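Local coordinates for dihydroorotase (Campylobacter jejuni subsp. jejuni, PDB 3PNU), which probably catalyses the reversible, zinc-dependent cyclization of carbamoyl aspartate to dihydroorotate in de novo pyrimidine biosynthesis, at residues L292-S297 against I352-L357. Residues are numbered along the deposited sequence; the frame is centred on the assembly and turned at random.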
loop_
_atom_site.group_PDB
_atom_site.type_symbol
_atom_site.label_atom_id
_atom_site.label_comp_id
_atom_site.label_asym_id
_atom_site.label_seq_id
_atom_site.Cartn_x
_atom_site.Cartn_y
_atom_site.Cartn_z
ATOM N N LEU A 292 0.717 22.890 12.138
ATOM C CA LEU A 292 -0.068 21.859 12.825
ATOM C C LEU A 292 -0.420 22.208 14.248
ATOM O O LEU A 292 -1.584 22.106 14.651
ATOM C CB LEU A 292 0.697 20.531 12.827
ATOM C CG LEU A 292 0.523 19.656 11.596
ATOM C CD1 LEU A 292 1.618 18.599 11.521
ATOM C CD2 LEU A 292 -0.883 19.046 11.649
ATOM N N PHE A 293 0.588 22.601 15.023
ATOM C CA PHE A 293 0.341 22.948 16.426
ATOM C C PHE A 293 -0.528 24.203 16.613
ATOM O O PHE A 293 -1.282 24.262 17.579
ATOM C CB PHE A 293 1.636 22.962 17.252
ATOM C CG PHE A 293 2.083 21.583 17.669
ATOM C CD1 PHE A 293 2.622 20.705 16.738
ATOM C CD2 PHE A 293 1.936 21.157 18.995
ATOM C CE1 PHE A 293 3.013 19.427 17.113
ATOM C CE2 PHE A 293 2.321 19.891 19.376
ATOM C CZ PHE A 293 2.870 19.020 18.432
ATOM N N LYS A 294 -0.451 25.193 15.715
ATOM C CA LYS A 294 -1.373 26.349 15.838
ATOM C C LYS A 294 -2.829 25.907 15.677
ATOM O O LYS A 294 -3.690 26.246 16.494
ATOM C CB LYS A 294 -1.116 27.437 14.808
ATOM C CG LYS A 294 0.019 28.371 15.123
ATOM C CD LYS A 294 0.005 29.575 14.162
ATOM C CE LYS A 294 -1.242 30.473 14.323
ATOM N NZ LYS A 294 -1.216 31.637 13.373
ATOM N N GLN A 295 -3.093 25.137 14.622
ATOM C CA GLN A 295 -4.456 24.682 14.342
ATOM C C GLN A 295 -5.019 23.753 15.409
ATOM O O GLN A 295 -6.216 23.793 15.696
ATOM C CB GLN A 295 -4.520 23.955 12.989
ATOM C CG GLN A 295 -4.112 24.781 11.749
ATOM C CD GLN A 295 -5.066 25.932 11.434
ATOM O OE1 GLN A 295 -6.125 26.075 12.062
ATOM N NE2 GLN A 295 -4.692 26.759 10.447
ATOM N N ASN A 296 -4.159 22.927 16.008
ATOM C CA ASN A 296 -4.623 21.905 16.950
ATOM C C ASN A 296 -4.059 21.927 18.362
ATOM O O ASN A 296 -4.549 21.191 19.225
ATOM C CB ASN A 296 -4.301 20.528 16.346
ATOM C CG ASN A 296 -4.898 20.343 14.954
ATOM O OD1 ASN A 296 -4.177 20.346 13.957
ATOM N ND2 ASN A 296 -6.216 20.230 14.881
ATOM N N SER A 297 -3.060 22.760 18.627
ATOM C CA SER A 297 -2.421 22.722 19.944
ATOM C C SER A 297 -1.914 24.095 20.396
ATOM O O SER A 297 -2.458 25.118 19.989
ATOM C CB SER A 297 -1.260 21.705 19.879
ATOM O OG SER A 297 -0.816 21.300 21.162
ATOM N N ILE A 352 3.336 24.682 -0.842
ATOM C CA ILE A 352 3.460 26.038 -0.300
ATOM C C ILE A 352 3.120 26.050 1.184
ATOM O O ILE A 352 1.954 25.934 1.587
ATOM C CB ILE A 352 2.619 27.096 -1.086
ATOM C CG1 ILE A 352 3.333 27.497 -2.388
ATOM C CG2 ILE A 352 2.449 28.365 -0.277
ATOM C CD1 ILE A 352 3.537 26.366 -3.378
ATOM N N LEU A 353 4.175 26.207 1.985
ATOM C CA LEU A 353 4.088 26.218 3.437
ATOM C C LEU A 353 3.818 27.620 3.962
ATOM O O LEU A 353 4.447 28.587 3.539
ATOM C CB LEU A 353 5.398 25.681 4.024
ATOM C CG LEU A 353 5.783 24.271 3.553
ATOM C CD1 LEU A 353 7.206 23.909 3.948
ATOM C CD2 LEU A 353 4.779 23.238 4.084
ATOM N N LYS A 354 2.879 27.704 4.893
ATOM C CA LYS A 354 2.476 28.960 5.512
ATOM C C LYS A 354 3.530 29.570 6.470
ATOM O O LYS A 354 3.466 30.766 6.772
ATOM C CB LYS A 354 1.153 28.735 6.259
ATOM C CG LYS A 354 0.648 29.932 7.065
ATOM C CD LYS A 354 -0.613 29.588 7.841
ATOM C CE LYS A 354 -1.014 30.723 8.761
ATOM N NZ LYS A 354 -2.140 30.337 9.647
ATOM N N PHE A 355 4.483 28.765 6.949
ATOM C CA PHE A 355 5.529 29.248 7.868
ATOM C C PHE A 355 6.925 29.062 7.323
ATOM O O PHE A 355 7.182 28.170 6.497
ATOM C CB PHE A 355 5.452 28.550 9.225
ATOM C CG PHE A 355 4.351 29.044 10.096
ATOM C CD1 PHE A 355 4.567 30.100 10.954
ATOM C CD2 PHE A 355 3.105 28.459 10.065
ATOM C CE1 PHE A 355 3.554 30.568 11.763
ATOM C CE2 PHE A 355 2.089 28.920 10.878
ATOM C CZ PHE A 355 2.313 29.974 11.721
ATOM N N GLN A 356 7.831 29.908 7.810
ATOM C CA GLN A 356 9.219 29.863 7.393
ATOM C C GLN A 356 10.161 30.222 8.542
ATOM O O GLN A 356 9.775 30.859 9.515
ATOM C CB GLN A 356 9.445 30.797 6.193
ATOM C CG GLN A 356 10.838 30.686 5.551
ATOM C CD GLN A 356 10.981 31.509 4.281
ATOM O OE1 GLN A 356 10.130 32.342 3.962
ATOM N NE2 GLN A 356 12.067 31.279 3.552
ATOM N N LEU A 357 11.399 29.779 8.397
ATOM C CA LEU A 357 12.453 30.015 9.349
ATOM C C LEU A 357 13.383 31.075 8.762
ATOM O O LEU A 357 13.642 31.072 7.558
ATOM C CB LEU A 357 13.227 28.712 9.543
ATOM C CG LEU A 357 14.392 28.687 10.527
ATOM C CD1 LEU A 357 13.895 29.019 11.916
ATOM C CD2 LEU A 357 15.063 27.330 10.524
#
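Lys294, in the last turn of helix 285-296, meets Phe355 through the aliphatic part of its side chain: CD of Lys294 lies 3.4 Å from CZ of Phe355. The methylene sits at the rim of the ring, near the ring plane; the lysine touches the ring edge with a methylene, and no cation-pi stack is formed. A bend at chi3 of Lys294 (65°) turns the chain beyond CD toward Lys354. That second lysine reaches across extended, its CG anti to the backbone N (chi1 175°), and the two side chains run roughly perpendicular, with NZ of Lys294 and NZ of Lys354 4.1 Å apart. Gln295 borders the same spot, its NE2 4.5 Å from NZ of Lys354.

Neighbouring groups may make the closeness of the two ammonium groups tolerable. Asn23 OD1 accepts a hydrogen bond from Lys294 NZ, Lys354 NZ has long, weak ion pairs with Glu291 and Glu328, and Glu291 also takes a hydrogen bond from Gln295 NE2. Pro287, Ala290 and Glu291, earlier on the helix, pack against the buried Phe355. A helix of the TIM-barrel protein thereby meets the break in strand 352-357 of the separate four-stranded antiparallel sheet, away from the zinc ions. The chemistry is divided: hydrocarbon meets the aromatic rim, while the likely lysine repulsion is probably eased in part by Asn23 and the weakly paired Glu291 and Glu328.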